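Local coordinates for putative uncharacterized protein (Streptococcus suis, PDB 4XZ7) that acts as a transglutaminase with antiphagocytic properties, a homodimeric virulence factor that probably joins glutamine and lysine side chains of its protein substrates, at residues S31-F36 with H77-I82; K25-S30 with S51-L56; L66-K71 with K151-M156; L39-E44 with R121-F126. All blocks are in the same frame, centred on the assembly; numbering follows the deposited sequence.

All four contacts lie in the N-terminal part of the chain, around two mixed sheets. Interactions 1 and 2 adjoin and are partly buried: F36, I82, L26 and L56 pack together inside, while R53, which binds Q33, and K27 lie toward the surface. Interactions 3 and 4 instead join the first sheet to the second, their centres about 12 Å apart. Interaction 3 is a surface contact of a turn and a hairpin loop, mixing an apolar cluster with a lysine-asparagine hydrogen bond. Interaction 4 is partly buried and relies on cation-pi and CH-pi contacts. The backbone bond from L39 to I82 ties it to interaction 1 through neighbouring strands.

Interaction 1 (S31-F36 with H77-I82); sequences SDQRQF and HDFPHI
F36 and I82 form the apolar heart of this contact, their side chains crossing at a slant where two strands begin to run side by side. The CG1 arm of I82 is extended (chi2 168°), which carries its CD1 to 3.6 Å from CG of the F36 ring. P80 joins less closely, with its CB 4.2 Å from CD1 of F36. A large apolar ring suits F36, which is buried among I82, P80 and, from two different helices, L26 and L56.

Van der Waals contacts that involve polar groups lie nearer the surface. Q33 and P80 meet tip to tip, NE2 of Q33 standing 3.4 Å from CG of P80, while the Q33 CG methylene rests over the rim of one face of F36. The F79 ring reaches the backbone before F36, its CE2 lying 3.7 Å from O of Q35, and it also stacks on H37.

Hydrogen bonds here act within each segment. The bent Q33 chain returns its amide to the backbone, NE2 donating to O of Q35 at 3.0 Å; the bond is nearly straight (164°) and lies in the carbonyl plane, which would brace the loop. In the other segment ND1 of H81 donates to O of F79 at 2.7 Å, in the plane of the imidazole.

P80 has no N-H to give, but its carbonyl bonds to H37, and I82 bonds to both H37 and L39. This is the start of a parallel strand pair in a mixed sheet, 36-40 beside 79-86, with helices 19-29 and 53-59 packed against its side chains.

Interaction 2 (K25-S30 with S51-L56); sequences KLKDYS and STREEL
R53, in the first turn of helix 53-59, extends its side chain to the C-terminal turn of helix 19-29, where L26, K27 and S30 receive the guanidinium. The chain is stretched from CG to NE (chi3 -175°), a length that lets it bridge from R53 to L26, whose CA atoms are 9.4 Å apart. NH1 lies 2.7 Å from O of S30, which sits near the guanidinium plane. NH1 also hydrogen-bonds to O of Q33 in the loop beyond. A cation placed beside carbonyls at the end of a helix would probably be stabilised by them.

The start of helix 53-59, with T52 as its N-cap residue, is fixed by a capping box: N of T52 donates to OE2 of E55 at 2.8 Å, and E55 N returns a weak bond to OG1 of T52.

Aliphatic atoms complete the contact. CD2 of L26 covers one face of the guanidinium toward its rim, while CG of K27 is 3.7 Å from NH2 of R53. Deeper in, L26 and L56 cross at about a right angle, CD2 of L26 lying 3.9 Å from CD1 of L56, and L56 continues onto F36 and V38 of strand 36-40.

Interaction 3 (L66-K71 with K151-M156); sequences LVINGK and KNINGM
I68 meets both I153 and M156, using a different branch for each. Its CG1 arm is straight (chi2 179°) and runs tip to tip into I153, CD1 to CD1 at 3.5 Å. In I153 it is CG1 that stands between the backbone N and the carbonyl carbon (chi1 62°). The CG2 methyl of I68 instead lies 3.6 Å from SD of M156, the two side chains passing in opposite directions. M156 likewise has its CG between N and the carbonyl carbon (chi1 73°), and a bend at chi3 turns CE toward N69. That methyl lies 3.8 Å from ND2 of N69, whose amide is held by K13 and N12. An unbranched, flexible thioether can bend round the I68 methyl to N69.

Beside this cluster K71 crosses N154 at about a right angle. The kink at chi3 places CE, and NZ then donates to OD1 of N154 at 2.8 Å, on a lone pair in the carbonyl plane. OD1 also accepts from N of N75, so two donors grip it.

N69 and G70 form the centre of a type I' turn, where both residues have positive phi, a conformation asparagine and glycine adopt easily. Here that turn, following strand 63-68 of one sheet, packs on the loop of a beta hairpin, 149-152 with 157-167, from the other.

Interaction 4 (L39-E44 with R121-F126); sequences LKLGFE and RIHALF
L41 and G42 form the corner of a type II turn from K40 to F43, closed by F43 N to K40 O, and face strand 121-124 with the CA atoms of G42 and R121 7.2 Å apart. At phi 104° the third position of such a turn is one glycine takes easily, and the absence of a side chain lets CD of R121 approach to 3.9 Å from CA of G42.

The R121 chain, extended from CG to NE, crosses F43 at about a right angle. Its guanidinium makes an off-centre cation-pi contact: CZ is 4.3 Å from the centroid of the F43 ring and the planes are 43° apart. NH2 comes nearest, 3.4 Å from CZ of F43. NH1 lies 2.8 Å from O of G42, but at a poor angle for a hydrogen bond.

R121 and H123 lie on the same side of a strand that runs antiparallel to 157-167 and parallel to 90-91, so the turn that follows strand 36-40 docks one sheet against the other. L41 puts CD1 over one face of the H123 imidazole, a CH-pi contact of 4.1 Å to the centroid. CB of L41 also lies 3.5 Å from CE1 of H123. Hydrogen bonds at both nitrogens, ND1 with S160 and NE2 with D89, would fix the ring's rotation, and they satisfy its polar atoms in a buried place; D89 also accepts from N of R121.

Interaction 1 (S31-F36 with H77-I82)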
loop_
_atom_site.group_PDB
_atom_site.type_symbol
_atom_site.label_atom_id
_atom_site.label_comp_id
_atom_site.label_asym_id
_atom_site.label_seq_id
_atom_site.Cartn_x
_atom_site.Cartn_y
_atom_site.Cartn_z
ATOM N N SER B 31 -23.484 15.049 35.287
ATOM C CA SER B 31 -23.860 13.678 35.629
ATOM C C SER B 31 -25.142 13.205 34.958
ATOM O O SER B 31 -25.326 12.012 34.755
ATOM C CB SER B 31 -24.013 13.533 37.144
ATOM O OG SER B 31 -24.860 14.545 37.652
ATOM N N ASP B 32 -26.029 14.140 34.634
ATOM C CA ASP B 32 -27.321 13.786 34.066
ATOM C C ASP B 32 -27.244 13.685 32.561
ATOM O O ASP B 32 -28.145 13.132 31.926
ATOM C CB ASP B 32 -28.390 14.811 34.452
ATOM C CG ASP B 32 -29.780 14.427 33.946
ATOM O OD1 ASP B 32 -30.113 13.219 33.972
ATOM O OD2 ASP B 32 -30.533 15.331 33.511
ATOM N N GLN B 33 -26.165 14.217 31.991
ATOM C CA GLN B 33 -26.038 14.317 30.543
ATOM C C GLN B 33 -25.551 13.023 29.905
ATOM O O GLN B 33 -24.504 12.480 30.272
ATOM C CB GLN B 33 -25.097 15.456 30.158
ATOM C CG GLN B 33 -25.202 15.832 28.679
ATOM C CD GLN B 33 -26.507 16.530 28.355
ATOM O OE1 GLN B 33 -27.178 17.033 29.250
ATOM N NE2 GLN B 33 -26.879 16.557 27.069
ATOM N N ARG B 34 -26.308 12.574 28.907
ATOM C CA ARG B 34 -26.176 11.241 28.338
ATOM C C ARG B 34 -25.624 11.289 26.927
ATOM O O ARG B 34 -24.954 10.361 26.461
ATOM C CB ARG B 34 -27.550 10.552 28.358
ATOM C CG ARG B 34 -27.608 9.145 27.812
ATOM C CD ARG B 34 -29.010 8.525 28.024
ATOM N NE ARG B 34 -29.117 7.247 27.331
ATOM C CZ ARG B 34 -29.441 7.122 26.045
ATOM N NH1 ARG B 34 -29.501 5.921 25.485
ATOM N NH2 ARG B 34 -29.706 8.199 25.316
ATOM N N GLN B 35 -25.934 12.370 26.225
ATOM C CA GLN B 35 -25.421 12.542 24.878
ATOM C C GLN B 35 -24.700 13.881 24.736
ATOM O O GLN B 35 -25.080 14.878 25.359
ATOM C CB GLN B 35 -26.551 12.428 23.853
ATOM C CG GLN B 35 -27.266 11.079 23.868
ATOM C CD GLN B 35 -28.477 11.053 22.952
ATOM O OE1 GLN B 35 -29.308 11.957 22.980
ATOM N NE2 GLN B 35 -28.575 10.018 22.137
ATOM N N PHE B 36 -23.662 13.879 23.902
ATOM C CA PHE B 36 -22.778 15.025 23.737
ATOM C C PHE B 36 -22.440 15.206 22.264
ATOM O O PHE B 36 -22.247 14.213 21.561
ATOM C CB PHE B 36 -21.480 14.827 24.533
ATOM C CG PHE B 36 -21.673 14.670 26.030
ATOM C CD1 PHE B 36 -21.592 15.770 26.868
ATOM C CD2 PHE B 36 -21.885 13.418 26.599
ATOM C CE1 PHE B 36 -21.745 15.633 28.254
ATOM C CE2 PHE B 36 -22.037 13.264 27.980
ATOM C CZ PHE B 36 -21.976 14.376 28.809
ATOM N N HIS B 77 -25.558 26.212 20.517
ATOM C CA HIS B 77 -26.981 26.064 20.187
ATOM C C HIS B 77 -27.660 25.164 21.191
ATOM O O HIS B 77 -28.304 24.181 20.833
ATOM C CB HIS B 77 -27.183 25.523 18.775
ATOM C CG HIS B 77 -26.868 26.516 17.703
ATOM N ND1 HIS B 77 -25.807 26.368 16.841
ATOM C CD2 HIS B 77 -27.467 27.682 17.367
ATOM C CE1 HIS B 77 -25.768 27.393 16.011
ATOM N NE2 HIS B 77 -26.766 28.202 16.304
ATOM N N ASP B 78 -27.483 25.531 22.452
ATOM C CA ASP B 78 -28.083 24.863 23.592
ATOM C C ASP B 78 -27.823 23.360 23.585
ATOM O O ASP B 78 -28.688 22.575 23.948
ATOM C CB ASP B 78 -29.577 25.170 23.646
ATOM C CG ASP B 78 -29.855 26.556 24.219
ATOM O OD1 ASP B 78 -30.744 27.258 23.683
ATOM O OD2 ASP B 78 -29.171 26.947 25.199
ATOM N N PHE B 79 -26.626 22.962 23.169
ATOM C CA PHE B 79 -26.243 21.572 23.343
ATOM C C PHE B 79 -24.771 21.458 23.742
ATOM O O PHE B 79 -23.911 22.174 23.217
ATOM C CB PHE B 79 -26.529 20.767 22.074
ATOM C CG PHE B 79 -26.823 19.313 22.345
ATOM C CD1 PHE B 79 -28.093 18.907 22.732
ATOM C CD2 PHE B 79 -25.822 18.358 22.246
ATOM C CE1 PHE B 79 -28.356 17.567 23.003
ATOM C CE2 PHE B 79 -26.082 17.014 22.512
ATOM C CZ PHE B 79 -27.346 16.622 22.891
ATOM N N PRO B 80 -24.488 20.578 24.707
ATOM C CA PRO B 80 -23.110 20.506 25.197
ATOM C C PRO B 80 -22.171 19.884 24.165
ATOM O O PRO B 80 -22.440 18.817 23.572
ATOM C CB PRO B 80 -23.213 19.657 26.474
ATOM C CG PRO B 80 -24.608 19.057 26.481
ATOM C CD PRO B 80 -25.459 19.874 25.567
ATOM N N HIS B 81 -21.074 20.592 23.931
ATOM C CA HIS B 81 -20.057 20.151 22.997
ATOM C C HIS B 81 -18.762 19.846 23.742
ATOM O O HIS B 81 -18.279 20.664 24.524
ATOM C CB HIS B 81 -19.799 21.208 21.920
ATOM C CG HIS B 81 -20.876 21.303 20.880
ATOM N ND1 HIS B 81 -22.185 21.594 21.188
ATOM C CD2 HIS B 81 -20.827 21.150 19.536
ATOM C CE1 HIS B 81 -22.902 21.610 20.071
ATOM N NE2 HIS B 81 -22.102 21.345 19.058
ATOM N N ILE B 82 -18.201 18.670 23.491
ATOM C CA ILE B 82 -16.893 18.323 24.020
ATOM C C ILE B 82 -15.833 18.617 22.970
ATOM O O ILE B 82 -16.027 18.310 21.803
ATOM C CB ILE B 82 -16.848 16.846 24.446
ATOM C CG1 ILE B 82 -17.814 16.641 25.619
ATOM C CG2 ILE B 82 -15.407 16.437 24.804
ATOM C CD1 ILE B 82 -18.098 15.196 25.959
#

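Interaction 2 (K25-S30 with S51-L56)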
loop_
_atom_site.group_PDB
_atom_site.type_symbol
_atom_site.label_atom_id
_atom_site.label_comp_id
_atom_site.label_asym_id
_atom_site.label_seq_id
_atom_site.Cartn_x
_atom_site.Cartn_y
_atom_site.Cartn_z
ATOM N N LYS B 25 -14.269 14.297 35.531
ATOM C CA LYS B 25 -14.815 15.656 35.540
ATOM C C LYS B 25 -16.234 15.707 34.937
ATOM O O LYS B 25 -17.089 16.500 35.352
ATOM C CB LYS B 25 -13.883 16.607 34.791
ATOM C CG LYS B 25 -12.506 16.775 35.429
ATOM C CD LYS B 25 -12.191 18.243 35.619
ATOM C CE LYS B 25 -10.774 18.452 36.117
ATOM N NZ LYS B 25 -10.385 19.888 36.048
ATOM N N LEU B 26 -16.479 14.841 33.964
ATOM C CA LEU B 26 -17.741 14.811 33.260
ATOM C C LEU B 26 -18.814 14.380 34.230
ATOM O O LEU B 26 -19.898 14.961 34.282
ATOM C CB LEU B 26 -17.658 13.857 32.069
ATOM C CG LEU B 26 -18.519 14.168 30.855
ATOM C CD1 LEU B 26 -18.360 15.612 30.445
ATOM C CD2 LEU B 26 -18.129 13.249 29.720
ATOM N N LYS B 27 -18.487 13.367 35.022
ATOM C CA LYS B 27 -19.421 12.851 36.012
ATOM C C LYS B 27 -19.660 13.872 37.108
ATOM O O LYS B 27 -20.721 13.881 37.735
ATOM C CB LYS B 27 -18.913 11.542 36.618
ATOM C CG LYS B 27 -18.870 10.366 35.642
ATOM C CD LYS B 27 -18.334 9.106 36.327
ATOM C CE LYS B 27 -18.191 7.966 35.344
ATOM N NZ LYS B 27 -17.430 6.847 35.956
ATOM N N ASP B 28 -18.691 14.743 37.355
ATOM C CA ASP B 28 -18.964 15.779 38.344
ATOM C C ASP B 28 -19.843 16.904 37.807
ATOM O O ASP B 28 -20.776 17.337 38.485
ATOM C CB ASP B 28 -17.668 16.356 38.900
ATOM C CG ASP B 28 -17.157 15.565 40.072
ATOM O OD1 ASP B 28 -16.613 14.465 39.846
ATOM O OD2 ASP B 28 -17.321 16.034 41.221
ATOM N N TYR B 29 -19.569 17.374 36.596
ATOM C CA TYR B 29 -20.201 18.599 36.132
ATOM C C TYR B 29 -21.402 18.359 35.218
ATOM O O TYR B 29 -22.150 19.283 34.898
ATOM C CB TYR B 29 -19.151 19.456 35.428
ATOM C CG TYR B 29 -17.942 19.716 36.311
ATOM C CD1 TYR B 29 -18.103 20.139 37.629
ATOM C CD2 TYR B 29 -16.647 19.510 35.843
ATOM C CE1 TYR B 29 -17.012 20.372 38.447
ATOM C CE2 TYR B 29 -15.545 19.736 36.659
ATOM C CZ TYR B 29 -15.736 20.169 37.961
ATOM O OH TYR B 29 -14.654 20.401 38.783
ATOM N N SER B 30 -21.595 17.113 34.809
ATOM C CA SER B 30 -22.623 16.797 33.829
ATOM C C SER B 30 -23.184 15.395 34.039
ATOM O O SER B 30 -23.342 14.642 33.080
ATOM C CB SER B 30 -22.054 16.920 32.407
ATOM O OG SER B 30 -21.494 18.202 32.172
ATOM N N SER B 51 -23.177 11.751 20.760
ATOM C CA SER B 51 -22.310 10.674 21.244
ATOM C C SER B 51 -22.600 10.281 22.683
ATOM O O SER B 51 -22.896 11.135 23.524
ATOM C CB SER B 51 -20.844 11.085 21.133
ATOM O OG SER B 51 -20.524 11.426 19.798
ATOM N N THR B 52 -22.499 8.979 22.958
ATOM C CA THR B 52 -22.614 8.438 24.312
ATOM C C THR B 52 -21.253 8.378 24.986
ATOM O O THR B 52 -20.220 8.465 24.320
ATOM C CB THR B 52 -23.215 7.010 24.310
ATOM O OG1 THR B 52 -22.346 6.133 23.582
ATOM C CG2 THR B 52 -24.589 7.005 23.648
ATOM N N ARG B 53 -21.242 8.195 26.303
ATOM C CA ARG B 53 -19.975 8.091 27.037
ATOM C C ARG B 53 -19.098 6.926 26.550
ATOM O O ARG B 53 -17.868 7.018 26.586
ATOM C CB ARG B 53 -20.254 7.987 28.533
ATOM C CG ARG B 53 -20.864 9.283 29.065
ATOM C CD ARG B 53 -21.344 9.195 30.480
ATOM N NE ARG B 53 -22.026 10.427 30.867
ATOM C CZ ARG B 53 -21.558 11.299 31.753
ATOM N NH1 ARG B 53 -22.249 12.403 32.051
ATOM N NH2 ARG B 53 -20.400 11.059 32.351
ATOM N N GLU B 54 -19.722 5.868 26.029
ATOM C CA GLU B 54 -18.964 4.748 25.463
ATOM C C GLU B 54 -18.233 5.177 24.200
ATOM O O GLU B 54 -17.050 4.860 24.000
ATOM C CB GLU B 54 -19.890 3.560 25.180
ATOM C CG GLU B 54 -20.607 3.075 26.446
ATOM C CD GLU B 54 -21.206 1.687 26.305
ATOM O OE1 GLU B 54 -21.349 1.201 25.160
ATOM O OE2 GLU B 54 -21.530 1.078 27.351
ATOM N N GLU B 55 -18.939 5.918 23.355
ATOM C CA GLU B 55 -18.344 6.464 22.145
ATOM C C GLU B 55 -17.300 7.541 22.462
ATOM O O GLU B 55 -16.316 7.695 21.745
ATOM C CB GLU B 55 -19.446 7.005 21.241
ATOM C CG GLU B 55 -20.342 5.888 20.677
ATOM C CD GLU B 55 -21.671 6.385 20.145
ATOM O OE1 GLU B 55 -22.249 5.717 19.259
ATOM O OE2 GLU B 55 -22.154 7.430 20.627
ATOM N N LEU B 56 -17.520 8.296 23.533
ATOM C CA LEU B 56 -16.500 9.229 24.015
ATOM C C LEU B 56 -15.224 8.463 24.326
ATOM O O LEU B 56 -14.138 8.797 23.822
ATOM C CB LEU B 56 -16.990 9.984 25.253
ATOM C CG LEU B 56 -18.041 11.040 24.890
ATOM C CD1 LEU B 56 -18.633 11.722 26.124
ATOM C CD2 LEU B 56 -17.444 12.064 23.920
#

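Interaction 3 (L66-K71 with K151-M156)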
loop_
_atom_site.group_PDB
_atom_site.type_symbol
_atom_site.label_atom_id
_atom_site.label_comp_id
_atom_site.label_asym_id
_atom_site.label_seq_id
_atom_site.Cartn_x
_atom_site.Cartn_y
_atom_site.Cartn_z
ATOM N N LEU B 66 -10.298 18.477 26.023
ATOM C CA LEU B 66 -9.964 19.799 26.545
ATOM C C LEU B 66 -10.917 20.232 27.634
ATOM O O LEU B 66 -12.132 20.051 27.516
ATOM C CB LEU B 66 -9.982 20.843 25.426
ATOM C CG LEU B 66 -9.008 20.629 24.280
ATOM C CD1 LEU B 66 -8.928 21.902 23.468
ATOM C CD2 LEU B 66 -7.638 20.260 24.829
ATOM N N VAL B 67 -10.367 20.813 28.692
ATOM C CA VAL B 67 -11.181 21.500 29.673
ATOM C C VAL B 67 -10.774 22.967 29.630
ATOM O O VAL B 67 -9.605 23.291 29.772
ATOM C CB VAL B 67 -11.006 20.926 31.095
ATOM C CG1 VAL B 67 -11.916 21.645 32.070
ATOM C CG2 VAL B 67 -11.307 19.433 31.105
ATOM N N ILE B 68 -11.731 23.856 29.407
ATOM C CA ILE B 68 -11.399 25.266 29.222
ATOM C C ILE B 68 -12.021 26.133 30.303
ATOM O O ILE B 68 -13.253 26.216 30.421
ATOM C CB ILE B 68 -11.841 25.753 27.831
ATOM C CG1 ILE B 68 -11.164 24.893 26.767
ATOM C CG2 ILE B 68 -11.496 27.229 27.643
ATOM C CD1 ILE B 68 -11.535 25.240 25.381
ATOM N N ASN B 69 -11.161 26.778 31.092
ATOM C CA ASN B 69 -11.607 27.596 32.226
ATOM C C ASN B 69 -12.513 26.794 33.164
ATOM O O ASN B 69 -13.530 27.294 33.658
ATOM C CB ASN B 69 -12.327 28.864 31.750
ATOM C CG ASN B 69 -11.404 29.820 30.992
ATOM O OD1 ASN B 69 -10.196 29.608 30.914
ATOM N ND2 ASN B 69 -11.977 30.883 30.447
ATOM N N GLY B 70 -12.134 25.539 33.392
ATOM C CA GLY B 70 -12.866 24.678 34.303
ATOM C C GLY B 70 -14.068 23.987 33.680
ATOM O O GLY B 70 -14.726 23.180 34.332
ATOM N N LYS B 71 -14.366 24.290 32.425
ATOM C CA LYS B 71 -15.561 23.726 31.799
ATOM C C LYS B 71 -15.280 22.521 30.907
ATOM O O LYS B 71 -14.421 22.561 30.029
ATOM C CB LYS B 71 -16.286 24.795 30.994
ATOM C CG LYS B 71 -16.757 25.967 31.838
ATOM C CD LYS B 71 -17.805 26.764 31.092
ATOM C CE LYS B 71 -17.477 26.866 29.603
ATOM N NZ LYS B 71 -18.627 27.413 28.831
ATOM N N LYS B 151 -12.503 27.432 15.595
ATOM C CA LYS B 151 -13.809 27.221 16.191
ATOM C C LYS B 151 -14.072 28.370 17.135
ATOM O O LYS B 151 -13.236 28.658 18.013
ATOM C CB LYS B 151 -13.892 25.911 16.972
ATOM C CG LYS B 151 -13.510 24.663 16.201
ATOM C CD LYS B 151 -14.673 24.144 15.446
ATOM C CE LYS B 151 -14.350 22.789 14.827
ATOM N NZ LYS B 151 -15.187 22.630 13.584
ATOM N N ASN B 152 -15.227 29.009 16.964
ATOM C CA ASN B 152 -15.741 29.951 17.957
ATOM C C ASN B 152 -16.411 29.178 19.078
ATOM O O ASN B 152 -17.309 28.384 18.818
ATOM C CB ASN B 152 -16.718 30.945 17.303
ATOM C CG ASN B 152 -16.008 31.904 16.348
ATOM O OD1 ASN B 152 -15.157 32.694 16.772
ATOM N ND2 ASN B 152 -16.339 31.829 15.060
ATOM N N ILE B 153 -15.961 29.370 20.315
ATOM C CA ILE B 153 -16.635 28.735 21.433
ATOM C C ILE B 153 -17.168 29.762 22.446
ATOM O O ILE B 153 -17.465 30.900 22.078
ATOM C CB ILE B 153 -15.727 27.706 22.100
ATOM C CG1 ILE B 153 -14.478 28.355 22.686
ATOM C CG2 ILE B 153 -15.340 26.620 21.076
ATOM C CD1 ILE B 153 -13.568 27.351 23.411
ATOM N N ASN B 154 -17.365 29.360 23.695
ATOM C CA ASN B 154 -17.952 30.279 24.662
ATOM C C ASN B 154 -16.936 31.329 25.099
ATOM O O ASN B 154 -16.089 31.063 25.949
ATOM C CB ASN B 154 -18.488 29.544 25.897
ATOM C CG ASN B 154 -19.623 28.563 25.572
ATOM O OD1 ASN B 154 -19.805 27.566 26.269
ATOM N ND2 ASN B 154 -20.388 28.854 24.535
ATOM N N GLY B 155 -17.017 32.516 24.510
ATOM C CA GLY B 155 -16.199 33.634 24.937
ATOM C C GLY B 155 -14.788 33.664 24.384
ATOM O O GLY B 155 -14.014 34.543 24.747
ATOM N N MET B 156 -14.451 32.732 23.495
ATOM C CA MET B 156 -13.142 32.749 22.861
ATOM C C MET B 156 -13.136 31.981 21.532
ATOM O O MET B 156 -14.104 31.316 21.191
ATOM C CB MET B 156 -12.091 32.172 23.816
ATOM C CG MET B 156 -12.177 30.677 23.985
ATOM S SD MET B 156 -11.351 30.123 25.498
ATOM C CE MET B 156 -12.492 30.715 26.732
#

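Interaction 4 (L39-E44 with R121-F126)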
loop_
_atom_site.group_PDB
_atom_site.type_symbol
_atom_site.label_atom_id
_atom_site.label_comp_id
_atom_site.label_asym_id
_atom_site.label_seq_id
_atom_site.Cartn_x
_atom_site.Cartn_y
_atom_site.Cartn_z
ATOM N N LEU B 39 -16.518 18.049 19.020
ATOM C CA LEU B 39 -15.738 18.798 18.045
ATOM C C LEU B 39 -14.292 18.392 18.150
ATOM O O LEU B 39 -13.760 18.274 19.241
ATOM C CB LEU B 39 -15.858 20.304 18.272
ATOM C CG LEU B 39 -17.274 20.872 18.163
ATOM C CD1 LEU B 39 -17.308 22.339 18.581
ATOM C CD2 LEU B 39 -17.796 20.691 16.743
ATOM N N LYS B 40 -13.655 18.183 17.007
ATOM C CA LYS B 40 -12.231 17.910 16.983
ATOM C C LYS B 40 -11.527 19.116 16.390
ATOM O O LYS B 40 -11.872 19.572 15.296
ATOM C CB LYS B 40 -11.920 16.653 16.167
ATOM C CG LYS B 40 -10.438 16.323 16.117
ATOM C CD LYS B 40 -10.166 14.938 15.508
ATOM C CE LYS B 40 -8.659 14.625 15.531
ATOM N NZ LYS B 40 -8.302 13.282 14.987
ATOM N N LEU B 41 -10.536 19.624 17.101
ATOM C CA LEU B 41 -9.855 20.835 16.665
ATOM C C LEU B 41 -9.138 20.584 15.357
ATOM O O LEU B 41 -8.340 19.652 15.247
ATOM C CB LEU B 41 -8.874 21.315 17.721
ATOM C CG LEU B 41 -9.451 21.826 19.034
ATOM C CD1 LEU B 41 -8.350 22.501 19.861
ATOM C CD2 LEU B 41 -10.613 22.792 18.757
ATOM N N GLY B 42 -9.441 21.414 14.369
ATOM C CA GLY B 42 -8.797 21.337 13.072
ATOM C C GLY B 42 -9.690 20.714 12.023
ATOM O O GLY B 42 -9.310 20.634 10.852
ATOM N N PHE B 43 -10.886 20.296 12.428
ATOM C CA PHE B 43 -11.808 19.608 11.523
ATOM C C PHE B 43 -13.142 20.332 11.409
ATOM O O PHE B 43 -13.697 20.772 12.408
ATOM C CB PHE B 43 -12.019 18.151 11.990
ATOM C CG PHE B 43 -10.789 17.281 11.811
ATOM C CD1 PHE B 43 -9.707 17.400 12.662
ATOM C CD2 PHE B 43 -10.708 16.370 10.770
ATOM C CE1 PHE B 43 -8.568 16.629 12.485
ATOM C CE2 PHE B 43 -9.573 15.578 10.596
ATOM C CZ PHE B 43 -8.500 15.721 11.446
ATOM N N GLU B 44 -13.656 20.440 10.182
ATOM C CA GLU B 44 -14.883 21.176 9.899
ATOM C C GLU B 44 -16.134 20.600 10.557
ATOM O O GLU B 44 -16.921 21.336 11.146
ATOM C CB GLU B 44 -15.112 21.248 8.386
ATOM C CG GLU B 44 -14.121 22.134 7.670
ATOM C CD GLU B 44 -14.145 23.538 8.220
ATOM O OE1 GLU B 44 -13.190 23.918 8.959
ATOM O OE2 GLU B 44 -15.145 24.238 7.936
ATOM N N ARG B 121 -1.276 18.963 14.302
ATOM C CA ARG B 121 -1.709 20.352 14.209
ATOM C C ARG B 121 -1.217 21.160 15.413
ATOM O O ARG B 121 -0.857 20.598 16.448
ATOM C CB ARG B 121 -3.245 20.424 14.076
ATOM C CG ARG B 121 -3.745 19.825 12.778
ATOM C CD ARG B 121 -5.264 19.692 12.672
ATOM N NE ARG B 121 -5.609 18.659 11.685
ATOM C CZ ARG B 121 -6.247 18.905 10.550
ATOM N NH1 ARG B 121 -6.638 20.141 10.265
ATOM N NH2 ARG B 121 -6.506 17.922 9.710
ATOM N N ILE B 122 -1.165 22.479 15.257
ATOM C CA ILE B 122 -0.867 23.370 16.374
ATOM C C ILE B 122 -2.079 24.281 16.534
ATOM O O ILE B 122 -2.739 24.629 15.538
ATOM C CB ILE B 122 0.444 24.188 16.139
ATOM C CG1 ILE B 122 0.698 25.190 17.261
ATOM C CG2 ILE B 122 0.417 24.937 14.804
ATOM C CD1 ILE B 122 2.140 25.658 17.301
ATOM N N HIS B 123 -2.392 24.635 17.778
ATOM C CA HIS B 123 -3.578 25.428 18.077
ATOM C C HIS B 123 -3.244 26.579 19.020
ATOM O O HIS B 123 -2.265 26.529 19.761
ATOM C CB HIS B 123 -4.678 24.567 18.711
ATOM C CG HIS B 123 -4.819 23.205 18.104
ATOM N ND1 HIS B 123 -5.627 22.949 17.014
ATOM C CD2 HIS B 123 -4.267 22.017 18.450
ATOM C CE1 HIS B 123 -5.559 21.666 16.713
ATOM N NE2 HIS B 123 -4.734 21.077 17.568
ATOM N N ALA B 124 -4.067 27.613 19.011
ATOM C CA ALA B 124 -3.782 28.756 19.861
ATOM C C ALA B 124 -5.034 29.586 20.062
ATOM O O ALA B 124 -5.911 29.613 19.195
ATOM C CB ALA B 124 -2.659 29.604 19.263
ATOM N N LEU B 125 -5.123 30.249 21.215
ATOM C CA LEU B 125 -6.256 31.128 21.501
ATOM C C LEU B 125 -6.101 32.499 20.851
ATOM O O LEU B 125 -7.000 33.344 20.930
ATOM C CB LEU B 125 -6.442 31.283 23.010
ATOM C CG LEU B 125 -6.884 29.992 23.705
ATOM C CD1 LEU B 125 -6.838 30.178 25.209
ATOM C CD2 LEU B 125 -8.264 29.549 23.252
ATOM N N PHE B 126 -4.959 32.720 20.214
ATOM C CA PHE B 126 -4.757 33.919 19.406
ATOM C C PHE B 126 -4.675 33.482 17.955
ATOM O O PHE B 126 -4.440 32.314 17.665
ATOM C CB PHE B 126 -3.497 34.678 19.835
ATOM C CG PHE B 126 -2.268 33.818 19.901
ATOM C CD1 PHE B 126 -1.474 33.628 18.778
ATOM C CD2 PHE B 126 -1.908 33.198 21.078
ATOM C CE1 PHE B 126 -0.349 32.827 18.836
ATOM C CE2 PHE B 126 -0.787 32.401 21.139
ATOM C CZ PHE B 126 -0.009 32.211 20.018
#